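Local coordinates for protein sgbp-b (Bacteroides uniformis, PDB 7K44) that probably binds xyloglucan at the cell surface as a glycan-binding protein of a complex xyloglucan utilization locus, at residues T47-V52 against I92-P97; I59-F64 against S77-D82; L207-L212 against W267-A272; I303-N308 against I336-L341. All blocks are in the same frame, centred on the assembly; numbering follows the deposited sequence.

Contact 1 (T47-V52 against I92-P97)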
# COMPACT_ATOMS: atom_id res chain seq x y z
N THR A 47 -14.75 32.32 -3.36
CA THR A 47 -13.89 31.33 -2.71
C THR A 47 -12.43 31.64 -3.00
O THR A 47 -12.05 31.80 -4.16
CB THR A 47 -14.22 29.93 -3.22
OG1 THR A 47 -15.55 29.59 -2.83
CG2 THR A 47 -13.24 28.92 -2.62
N PRO A 48 -11.57 31.70 -1.99
CA PRO A 48 -10.15 31.96 -2.25
C PRO A 48 -9.48 30.76 -2.91
O PRO A 48 -9.73 29.61 -2.55
CB PRO A 48 -9.56 32.20 -0.85
CG PRO A 48 -10.73 32.47 0.02
CD PRO A 48 -11.88 31.70 -0.55
N LEU A 49 -8.62 31.05 -3.89
CA LEU A 49 -7.76 30.05 -4.50
C LEU A 49 -6.33 30.54 -4.44
O LEU A 49 -6.07 31.75 -4.43
CB LEU A 49 -8.13 29.80 -5.98
CG LEU A 49 -9.49 29.18 -6.32
CD1 LEU A 49 -10.51 30.27 -6.58
CD2 LEU A 49 -9.38 28.27 -7.53
N ARG A 50 -5.38 29.60 -4.43
CA ARG A 50 -3.97 29.94 -4.55
C ARG A 50 -3.34 29.06 -5.61
O ARG A 50 -3.30 27.83 -5.45
CB ARG A 50 -3.25 29.79 -3.21
CG ARG A 50 -1.86 30.43 -3.22
CD ARG A 50 -1.10 30.14 -1.92
NE ARG A 50 -1.69 30.79 -0.76
CZ ARG A 50 -1.20 30.70 0.47
NH1 ARG A 50 -0.10 29.98 0.69
NH2 ARG A 50 -1.80 31.31 1.48
N ILE A 51 -2.81 29.68 -6.66
CA ILE A 51 -2.03 28.95 -7.65
C ILE A 51 -0.60 28.80 -7.13
O ILE A 51 0.05 29.80 -6.80
CB ILE A 51 -2.04 29.69 -9.00
CG1 ILE A 51 -3.47 29.90 -9.48
CG2 ILE A 51 -1.21 28.91 -10.02
CD1 ILE A 51 -3.55 30.78 -10.73
N VAL A 52 -0.12 27.57 -7.09
CA VAL A 52 1.22 27.25 -6.58
C VAL A 52 2.06 26.72 -7.74
O VAL A 52 1.69 25.73 -8.38
CB VAL A 52 1.16 26.22 -5.44
CG1 VAL A 52 2.56 25.86 -4.98
CG2 VAL A 52 0.34 26.78 -4.30
N ILE A 92 0.14 32.66 -6.45
CA ILE A 92 -0.79 33.71 -6.85
C ILE A 92 -2.11 33.49 -6.12
O ILE A 92 -2.69 32.40 -6.20
CB ILE A 92 -1.04 33.70 -8.37
CG1 ILE A 92 0.26 33.87 -9.15
CG2 ILE A 92 -2.03 34.79 -8.75
CD1 ILE A 92 0.11 33.53 -10.64
N SER A 93 -2.60 34.53 -5.44
CA SER A 93 -3.82 34.43 -4.66
C SER A 93 -4.92 35.27 -5.28
O SER A 93 -4.67 36.39 -5.74
CB SER A 93 -3.58 34.87 -3.21
OG SER A 93 -2.77 33.91 -2.54
N PHE A 94 -6.14 34.74 -5.29
CA PHE A 94 -7.30 35.51 -5.75
C PHE A 94 -8.58 34.84 -5.28
O PHE A 94 -8.59 33.67 -4.91
CB PHE A 94 -7.32 35.66 -7.28
CG PHE A 94 -7.47 34.35 -8.02
CD1 PHE A 94 -6.36 33.60 -8.35
CD2 PHE A 94 -8.72 33.88 -8.37
CE1 PHE A 94 -6.49 32.39 -9.02
CE2 PHE A 94 -8.87 32.68 -9.04
CZ PHE A 94 -7.75 31.93 -9.38
N ASN A 95 -9.67 35.60 -5.33
CA ASN A 95 -11.00 35.09 -4.99
C ASN A 95 -11.74 34.74 -6.28
O ASN A 95 -11.64 35.46 -7.27
CB ASN A 95 -11.78 36.13 -4.20
CG ASN A 95 -11.14 36.44 -2.86
OD1 ASN A 95 -10.45 35.59 -2.29
ND2 ASN A 95 -11.33 37.65 -2.37
N ALA A 96 -12.48 33.62 -6.25
CA ALA A 96 -13.09 33.12 -7.47
C ALA A 96 -14.06 34.15 -8.04
O ALA A 96 -14.92 34.65 -7.30
CB ALA A 96 -13.87 31.83 -7.17
N PRO A 97 -13.96 34.47 -9.32
CA PRO A 97 -14.91 35.42 -9.93
C PRO A 97 -16.31 34.82 -10.03
O PRO A 97 -16.51 33.60 -9.96
CB PRO A 97 -14.32 35.68 -11.31
CG PRO A 97 -13.46 34.48 -11.59
CD PRO A 97 -12.92 34.04 -10.27
O HOH W 1 -3.77 32.68 -0.14
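Leu49 and Phe94 face each other as a hydrogen-bonded pair of two antiparallel strands. The backbone bonds form a regular ladder. Leu49 N gives a nearly straight bond to Phe94 O (2.8 Å, 174°), and Phe94 N returns one to Leu49 O. Ile51 and Ile92 repeat this pair of hydrogen bonds. Past the strand end, Ala96 N still reaches Thr47 O at 2.8 Å.

The apolar contacts lie on the face that carries Leu49, Ile51, Ile92 and Phe94. Phe94 has CG wedged between its own N and carbonyl carbon (chi1 64°), which swings the ring across toward 47-52. Leu49 CB lies over one ring face, near the rim. Ile51 CD1 meets the ring edge at Phe94 CE1 (3.8 Å). Leu49 CD1 touches both Phe94 CE2 and the methyl of Ala96. A serine in place of Phe94 would probably leave Leu49 and Ile51 without their shared partner and open a gap beneath Leu106 and Val80 of the opposing sheet.

Polar groups take the other face. Water 1 accepts from Arg50 NE (2.9 Å) and also bonds Ser93 OG. The chemistry is thus two-sided: a greasy inner face for the sandwich and a wetted outer one.

Contact 2 (I59-F64 against S77-D82)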
# COMPACT_ATOMS: atom_id res chain seq x y z
N ILE A 59 3.38 38.64 -15.09
CA ILE A 59 2.03 38.15 -15.33
C ILE A 59 1.26 39.19 -16.13
O ILE A 59 1.21 40.37 -15.77
CB ILE A 59 1.31 37.89 -14.00
CG1 ILE A 59 2.00 36.79 -13.20
CG2 ILE A 59 -0.16 37.53 -14.27
CD1 ILE A 59 1.44 36.65 -11.81
N GLN A 60 0.66 38.75 -17.22
CA GLN A 60 -0.19 39.63 -18.01
C GLN A 60 -1.67 39.35 -17.83
O GLN A 60 -2.47 40.29 -17.78
CB GLN A 60 0.22 39.57 -19.49
CG GLN A 60 1.68 39.97 -19.66
CD GLN A 60 2.26 39.58 -21.00
OE1 GLN A 60 1.74 38.70 -21.69
NE2 GLN A 60 3.35 40.23 -21.38
N ARG A 61 -2.05 38.09 -17.68
CA ARG A 61 -3.44 37.74 -17.44
C ARG A 61 -3.52 36.49 -16.60
O ARG A 61 -2.62 35.64 -16.64
CB ARG A 61 -4.19 37.49 -18.75
CG ARG A 61 -4.87 38.71 -19.29
CD ARG A 61 -5.58 38.43 -20.61
NE ARG A 61 -5.39 39.55 -21.53
CZ ARG A 61 -5.82 40.79 -21.31
NH1 ARG A 61 -6.49 41.08 -20.20
NH2 ARG A 61 -5.58 41.74 -22.21
N VAL A 62 -4.60 36.38 -15.83
CA VAL A 62 -5.00 35.15 -15.16
C VAL A 62 -6.45 34.91 -15.53
O VAL A 62 -7.27 35.83 -15.41
CB VAL A 62 -4.83 35.26 -13.64
CG1 VAL A 62 -5.31 33.98 -12.95
CG2 VAL A 62 -3.38 35.55 -13.29
N TYR A 63 -6.77 33.72 -16.02
CA TYR A 63 -8.14 33.50 -16.45
C TYR A 63 -8.48 32.02 -16.44
O TYR A 63 -7.60 31.16 -16.57
CB TYR A 63 -8.42 34.11 -17.83
CG TYR A 63 -7.58 33.54 -18.97
CD1 TYR A 63 -6.31 34.04 -19.24
CD2 TYR A 63 -8.06 32.52 -19.78
CE1 TYR A 63 -5.54 33.53 -20.27
CE2 TYR A 63 -7.30 32.00 -20.81
CZ TYR A 63 -6.04 32.51 -21.06
OH TYR A 63 -5.28 32.00 -22.09
N PHE A 64 -9.77 31.73 -16.28
CA PHE A 64 -10.33 30.41 -16.51
C PHE A 64 -10.79 30.31 -17.95
O PHE A 64 -11.30 31.28 -18.53
CB PHE A 64 -11.53 30.18 -15.59
CG PHE A 64 -11.19 30.18 -14.12
CD1 PHE A 64 -11.16 31.37 -13.40
CD2 PHE A 64 -10.94 28.99 -13.45
CE1 PHE A 64 -10.86 31.38 -12.03
CE2 PHE A 64 -10.64 28.99 -12.08
CZ PHE A 64 -10.60 30.19 -11.38
N SER A 77 -12.63 32.81 -20.79
CA SER A 77 -14.01 32.56 -20.40
C SER A 77 -14.41 33.36 -19.16
O SER A 77 -15.48 33.98 -19.12
CB SER A 77 -14.24 31.06 -20.18
OG SER A 77 -13.80 30.29 -21.30
N VAL A 78 -13.57 33.33 -18.13
CA VAL A 78 -13.78 34.13 -16.92
C VAL A 78 -12.41 34.66 -16.50
O VAL A 78 -11.56 33.88 -16.07
CB VAL A 78 -14.40 33.32 -15.77
CG1 VAL A 78 -15.01 34.27 -14.74
CG2 VAL A 78 -15.45 32.35 -16.27
N GLU A 79 -12.21 35.97 -16.62
CA GLU A 79 -10.93 36.55 -16.25
C GLU A 79 -10.88 36.83 -14.75
O GLU A 79 -11.89 37.13 -14.11
CB GLU A 79 -10.68 37.85 -17.01
CG GLU A 79 -9.29 38.41 -16.75
CD GLU A 79 -8.90 39.56 -17.65
OE1 GLU A 79 -9.79 40.15 -18.31
OE2 GLU A 79 -7.69 39.88 -17.69
N VAL A 80 -9.68 36.70 -14.19
CA VAL A 80 -9.38 37.12 -12.83
C VAL A 80 -8.63 38.45 -12.94
O VAL A 80 -7.48 38.49 -13.37
CB VAL A 80 -8.55 36.06 -12.10
CG1 VAL A 80 -8.20 36.53 -10.70
CG2 VAL A 80 -9.31 34.74 -12.04
N THR A 81 -9.28 39.55 -12.56
CA THR A 81 -8.64 40.85 -12.66
C THR A 81 -7.95 41.29 -11.37
O THR A 81 -7.06 42.15 -11.42
CB THR A 81 -9.65 41.92 -13.07
OG1 THR A 81 -10.87 41.74 -12.35
CG2 THR A 81 -9.94 41.81 -14.56
N ASP A 82 -8.33 40.72 -10.23
CA ASP A 82 -7.81 41.12 -8.93
C ASP A 82 -7.09 39.92 -8.33
O ASP A 82 -7.74 38.95 -7.92
CB ASP A 82 -8.97 41.58 -8.04
CG ASP A 82 -8.52 42.09 -6.68
OD1 ASP A 82 -7.30 42.15 -6.43
OD2 ASP A 82 -9.40 42.42 -5.86
O HOH W 2 -6.08 39.02 -15.65
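Tyr63 and Phe64 pair antiparallel with Glu79 and Val78, the short strand axes 4.5 Å apart at 138°, and Ser77 and Val78 both face Phe64 in a classic beta bulge. Phe64 N bonds Val78 O at 2.8 Å, and Val78 N bonds Phe64 O. Ser77 N adds a weak bond to the same oxygen. Further along, Val80 N gives a single bond to Val62 O.

On the inner face, Val62 CG1 packs on Val80 CB (3.9 Å). Phe64 CE1 touches Val80 CG2 (3.7 Å), while Val78 O sits at the ring edge. Phe119 meets the Phe64 ring edge-to-face from outside the two segments, and Val80 continues onto Phe94.

On the outer face, Arg61 and Glu79 form a salt bridge. Glu79 has CG anti to its N (chi1 -174°) and an extended chain, which carries the carboxylate back over the neighbouring strand. Arg61 NH1 reaches OE2 of Glu79 at 3.0 Å on its syn side. The oxygen lies in the guanidinium plane, but the two flat groups are turned 69° apart, and a single N-H makes the bridge. Water 2 accepts from Val62 N and lies 2.7 Å from Glu79 OE2, close also to Val80 O. A leucine in place of Glu79 would probably leave the Arg61 guanidinium without this carboxylate and free to swing.

The charge pair and water therefore bridge the strands where their backbones diverge, while the inner face relies on hydrocarbon packing.

Contact 3 (L207-L212 against W267-A272)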
# COMPACT_ATOMS: atom_id res chain seq x y z
N LEU A 207 -8.93 -11.89 8.67
CA LEU A 207 -8.54 -12.78 9.78
C LEU A 207 -9.13 -14.17 9.64
O LEU A 207 -8.52 -15.15 10.07
CB LEU A 207 -8.99 -12.18 11.11
CG LEU A 207 -8.21 -10.98 11.61
CD1 LEU A 207 -8.77 -10.52 12.95
CD2 LEU A 207 -6.74 -11.35 11.74
N GLU A 208 -10.33 -14.28 9.07
CA GLU A 208 -10.98 -15.57 8.90
C GLU A 208 -10.19 -16.48 7.96
O GLU A 208 -10.38 -17.70 7.99
CB GLU A 208 -12.39 -15.35 8.36
CG GLU A 208 -13.34 -14.70 9.37
CD GLU A 208 -13.36 -13.18 9.30
OE1 GLU A 208 -12.47 -12.59 8.64
OE2 GLU A 208 -14.26 -12.56 9.90
N ASN A 209 -9.30 -15.91 7.15
CA ASN A 209 -8.53 -16.65 6.16
C ASN A 209 -7.14 -17.02 6.65
O ASN A 209 -6.37 -17.60 5.88
CB ASN A 209 -8.43 -15.85 4.86
CG ASN A 209 -9.78 -15.64 4.21
OD1 ASN A 209 -10.67 -15.01 4.80
ND2 ASN A 209 -9.94 -16.16 3.00
N ILE A 210 -6.82 -16.73 7.91
CA ILE A 210 -5.52 -17.07 8.49
C ILE A 210 -5.41 -18.57 8.67
O ILE A 210 -6.32 -19.21 9.23
CB ILE A 210 -5.35 -16.33 9.83
CG1 ILE A 210 -5.09 -14.85 9.59
CG2 ILE A 210 -4.20 -16.95 10.64
CD1 ILE A 210 -3.67 -14.54 9.09
N VAL A 211 -4.30 -19.15 8.20
CA VAL A 211 -4.00 -20.57 8.38
C VAL A 211 -2.86 -20.81 9.36
O VAL A 211 -2.69 -21.96 9.82
CB VAL A 211 -3.73 -21.28 7.04
CG1 VAL A 211 -4.91 -21.09 6.10
CG2 VAL A 211 -2.44 -20.77 6.40
N LEU A 212 -2.09 -19.78 9.70
CA LEU A 212 -0.98 -19.93 10.64
C LEU A 212 -0.64 -18.55 11.18
O LEU A 212 -0.27 -17.66 10.40
CB LEU A 212 0.24 -20.53 9.96
CG LEU A 212 1.52 -20.55 10.80
CD1 LEU A 212 1.37 -21.45 12.05
CD2 LEU A 212 2.71 -21.03 10.00
N TRP A 267 -6.07 -25.45 7.73
CA TRP A 267 -6.56 -25.09 6.41
C TRP A 267 -8.07 -24.99 6.32
O TRP A 267 -8.60 -24.62 5.26
CB TRP A 267 -6.02 -26.06 5.36
CG TRP A 267 -4.52 -26.16 5.35
CD1 TRP A 267 -3.76 -27.11 5.97
CD2 TRP A 267 -3.60 -25.26 4.71
NE1 TRP A 267 -2.42 -26.85 5.76
CE2 TRP A 267 -2.30 -25.73 4.98
CE3 TRP A 267 -3.75 -24.09 3.95
CZ2 TRP A 267 -1.16 -25.10 4.50
CZ3 TRP A 267 -2.62 -23.46 3.47
CH2 TRP A 267 -1.33 -23.96 3.75
N GLY A 268 -8.80 -25.27 7.40
CA GLY A 268 -10.24 -25.30 7.35
C GLY A 268 -10.91 -23.95 7.45
O GLY A 268 -11.67 -23.69 8.39
N ILE A 269 -10.65 -23.07 6.48
CA ILE A 269 -11.23 -21.74 6.50
C ILE A 269 -12.75 -21.82 6.34
O ILE A 269 -13.27 -22.61 5.53
CB ILE A 269 -10.59 -20.89 5.39
CG1 ILE A 269 -9.11 -20.62 5.70
CG2 ILE A 269 -11.35 -19.57 5.20
CD1 ILE A 269 -8.31 -20.13 4.50
N ASP A 270 -13.47 -21.03 7.14
CA ASP A 270 -14.92 -20.92 7.04
C ASP A 270 -15.33 -20.67 5.59
O ASP A 270 -14.80 -19.77 4.94
CB ASP A 270 -15.35 -19.75 7.93
CG ASP A 270 -16.86 -19.52 7.95
OD1 ASP A 270 -17.60 -20.14 7.16
OD2 ASP A 270 -17.30 -18.70 8.79
N THR A 271 -16.27 -21.48 5.09
CA THR A 271 -16.68 -21.37 3.69
C THR A 271 -17.35 -20.04 3.38
O THR A 271 -17.39 -19.65 2.20
CB THR A 271 -17.62 -22.51 3.29
OG1 THR A 271 -18.75 -22.53 4.17
CG2 THR A 271 -16.90 -23.85 3.38
N ALA A 272 -17.87 -19.34 4.38
CA ALA A 272 -18.43 -18.02 4.12
C ALA A 272 -17.37 -17.01 3.71
O ALA A 272 -17.70 -15.97 3.15
CB ALA A 272 -19.20 -17.51 5.35
O HOH W 3 -12.15 -19.31 9.15
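Ile269 packs against the short 3-10 segment 207-209, meeting backbone more than side chain. Its CG2 lies 3.5 Å from Glu208 O, and its CD1 is equally close to Asn209 O. The same CD1 touches Val211 CG1 (3.9 Å). With CG1 of Ile269 anti to the carbonyl carbon (chi1 -67°), its two branches straddle the Asn209 CA.

Val211 also covers Trp267. Its CB stands over one face of the indole, offset toward the rim. CG1 of Val211 is 3.9 Å from Trp267 CE3, and CG2 is 4.0 Å from CZ3. One water links the backbones, giving a proton to Glu208 O and accepting one from Asp270 N.

Within the xyloglucan-binding domain, a beta-sandwich, the segments join the turn leading into strand 210-212 to a loop after strand 255-264. Tight turns shape that loop: Gly268 centres an inverse gamma turn, and Asp270 OD1 accepts from Ala272 N in an Asx turn (2.9 Å).

Further out, the indole is fixed by Trp267 NE1 bonding Asp356 O and by an edge-to-face contact with Phe350. Val211 and Leu212 both face Phe380 in a classic beta bulge. Asn209 ND2 holds Val382 O, tying 207-212 to the long strand 371-384.

Contact 4 (I303-N308 against I336-L341)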
# COMPACT_ATOMS: atom_id res chain seq x y z
N ILE A 303 9.23 -22.66 -0.68
CA ILE A 303 7.99 -22.83 0.06
C ILE A 303 7.28 -24.05 -0.49
O ILE A 303 7.25 -24.25 -1.71
CB ILE A 303 7.10 -21.57 -0.07
CG1 ILE A 303 7.87 -20.34 0.42
CG2 ILE A 303 5.77 -21.76 0.63
CD1 ILE A 303 7.04 -19.14 0.72
N TYR A 304 6.76 -24.90 0.39
CA TYR A 304 5.95 -26.02 -0.07
C TYR A 304 4.90 -26.35 0.98
O TYR A 304 5.10 -26.12 2.18
CB TYR A 304 6.81 -27.23 -0.50
CG TYR A 304 7.62 -27.87 0.60
CD1 TYR A 304 8.90 -27.42 0.89
CD2 TYR A 304 7.10 -28.92 1.33
CE1 TYR A 304 9.64 -28.01 1.92
CE2 TYR A 304 7.83 -29.51 2.36
CZ TYR A 304 9.09 -29.05 2.64
OH TYR A 304 9.80 -29.64 3.66
N LEU A 305 3.76 -26.86 0.51
CA LEU A 305 2.59 -27.09 1.34
C LEU A 305 2.21 -28.56 1.34
O LEU A 305 2.28 -29.24 0.31
CB LEU A 305 1.39 -26.28 0.84
CG LEU A 305 1.66 -24.80 0.60
CD1 LEU A 305 0.39 -24.10 0.14
CD2 LEU A 305 2.14 -24.16 1.89
N LYS A 306 1.81 -29.04 2.52
CA LYS A 306 1.35 -30.42 2.72
C LYS A 306 2.36 -31.45 2.21
O LYS A 306 2.00 -32.54 1.75
CB LYS A 306 -0.06 -30.64 2.16
CG LYS A 306 -1.13 -29.90 2.95
CD LYS A 306 -2.53 -30.23 2.47
CE LYS A 306 -3.58 -29.63 3.39
NZ LYS A 306 -4.93 -30.21 3.12
N GLY A 307 3.65 -31.12 2.33
CA GLY A 307 4.69 -32.06 1.97
C GLY A 307 4.91 -32.22 0.49
O GLY A 307 5.69 -33.09 0.10
N ASN A 308 4.27 -31.40 -0.34
CA ASN A 308 4.34 -31.56 -1.79
C ASN A 308 5.56 -30.79 -2.31
O ASN A 308 5.47 -29.73 -2.93
CB ASN A 308 3.04 -31.12 -2.45
CG ASN A 308 2.96 -31.52 -3.90
OD1 ASN A 308 3.92 -32.04 -4.46
ND2 ASN A 308 1.81 -31.26 -4.53
N ILE A 336 2.21 -15.25 -2.76
CA ILE A 336 2.65 -16.26 -3.71
C ILE A 336 1.42 -16.94 -4.29
O ILE A 336 0.56 -17.41 -3.52
CB ILE A 336 3.57 -17.29 -3.03
CG1 ILE A 336 4.83 -16.60 -2.52
CG2 ILE A 336 3.90 -18.44 -3.99
CD1 ILE A 336 5.87 -17.53 -2.05
N PRO A 337 1.27 -17.02 -5.61
CA PRO A 337 0.06 -17.65 -6.16
C PRO A 337 -0.04 -19.09 -5.70
O PRO A 337 0.94 -19.84 -5.75
CB PRO A 337 0.28 -17.55 -7.68
CG PRO A 337 1.24 -16.40 -7.85
CD PRO A 337 2.16 -16.51 -6.66
N LEU A 338 -1.23 -19.47 -5.25
CA LEU A 338 -1.41 -20.82 -4.73
C LEU A 338 -1.22 -21.86 -5.83
O LEU A 338 -0.79 -22.99 -5.54
CB LEU A 338 -2.79 -20.96 -4.08
CG LEU A 338 -3.00 -22.16 -3.16
CD1 LEU A 338 -2.02 -22.12 -1.97
CD2 LEU A 338 -4.43 -22.19 -2.69
N SER A 339 -1.50 -21.49 -7.08
CA SER A 339 -1.26 -22.42 -8.18
C SER A 339 0.22 -22.70 -8.41
O SER A 339 0.54 -23.65 -9.13
CB SER A 339 -1.94 -21.93 -9.46
OG SER A 339 -1.38 -20.72 -9.92
N GLU A 340 1.13 -21.91 -7.82
CA GLU A 340 2.56 -22.23 -7.86
C GLU A 340 2.96 -23.19 -6.76
O GLU A 340 4.13 -23.60 -6.71
CB GLU A 340 3.41 -20.96 -7.74
CG GLU A 340 3.31 -19.96 -8.90
CD GLU A 340 4.05 -20.40 -10.16
OE1 GLU A 340 4.68 -21.48 -10.16
OE2 GLU A 340 4.02 -19.63 -11.15
N LEU A 341 2.04 -23.54 -5.87
CA LEU A 341 2.34 -24.35 -4.71
C LEU A 341 1.54 -25.63 -4.61
O LEU A 341 1.92 -26.52 -3.84
CB LEU A 341 2.10 -23.56 -3.42
CG LEU A 341 3.01 -22.37 -3.17
CD1 LEU A 341 2.42 -21.47 -2.09
CD2 LEU A 341 4.37 -22.90 -2.77
O HOH W 4 4.04 -27.34 -2.33
O HOH W 5 0.84 -28.46 -2.01
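Leu341 turns its CG anti to the carbonyl carbon (chi1 -67°), and this aims both methyls at strand 300-305. Ile303 has CG1 in the same relation to its own backbone (chi1 -57°), with chi2 extended at -163°, sending CD1 out toward Ile336.

Leu341 is the centre of the contact. Its CD2 fits against Ile303, 3.4 Å from the carbonyl O of Ile303 and 3.8 Å from its CG2. Leu341 CB and CD1 both lie 4.0 Å from Leu305 CD1. That methyl also touches Leu338 CD1 (3.8 Å), the two leucine side chains crossing at about a right angle. Ile303 and Ile336 meet tip to tip through their CD1 methyls. At 3.4 Å this pair is closer than usual for two carbons, a tight spot in the packing.

Two waters join the backbones at the polar end. Water 4 accepts from Leu305 N at 2.9 Å and lies near both Asn308 O and Leu341 O. Water 5 sits between Leu305 O and Leu341 O. Leu305 opens a type I' beta turn that ends at Asn308, with Leu305 O accepting from Asn308 N. Leu338 begins the 3-10 turn that sets the direction of Leu341.

The segments belong to the two facing sheets of the xyloglucan-binding domain. Strand 300-305 pairs with 357-364, and strand 331-337 with 283-291. Tyr313 and Leu285 also pack on Leu341. Aliphatic side chains thus join the sheets directly, while water serves the backbone polar groups at the end of the strand.

Contacts 1 and 2 lie in the N-terminal part of the chain, in the two sheets of one small sandwich. They touch through Phe94 on Val80 and Pro97 on Val78, and contact 2 is nested within the loop that contact 1 closes. Both are partly buried, with backbone ladders and polar outer faces. Contacts 3 and 4 lie on the other side of the chain's centre, within the xyloglucan-binding domain, and both are buried. Their segments meet through side-chain packing and bridging waters rather than direct hydrogen bonds. Trp267 joins them by touching Lys306 and Leu305. The centres of contacts 1 and 3 are about 53 Å apart.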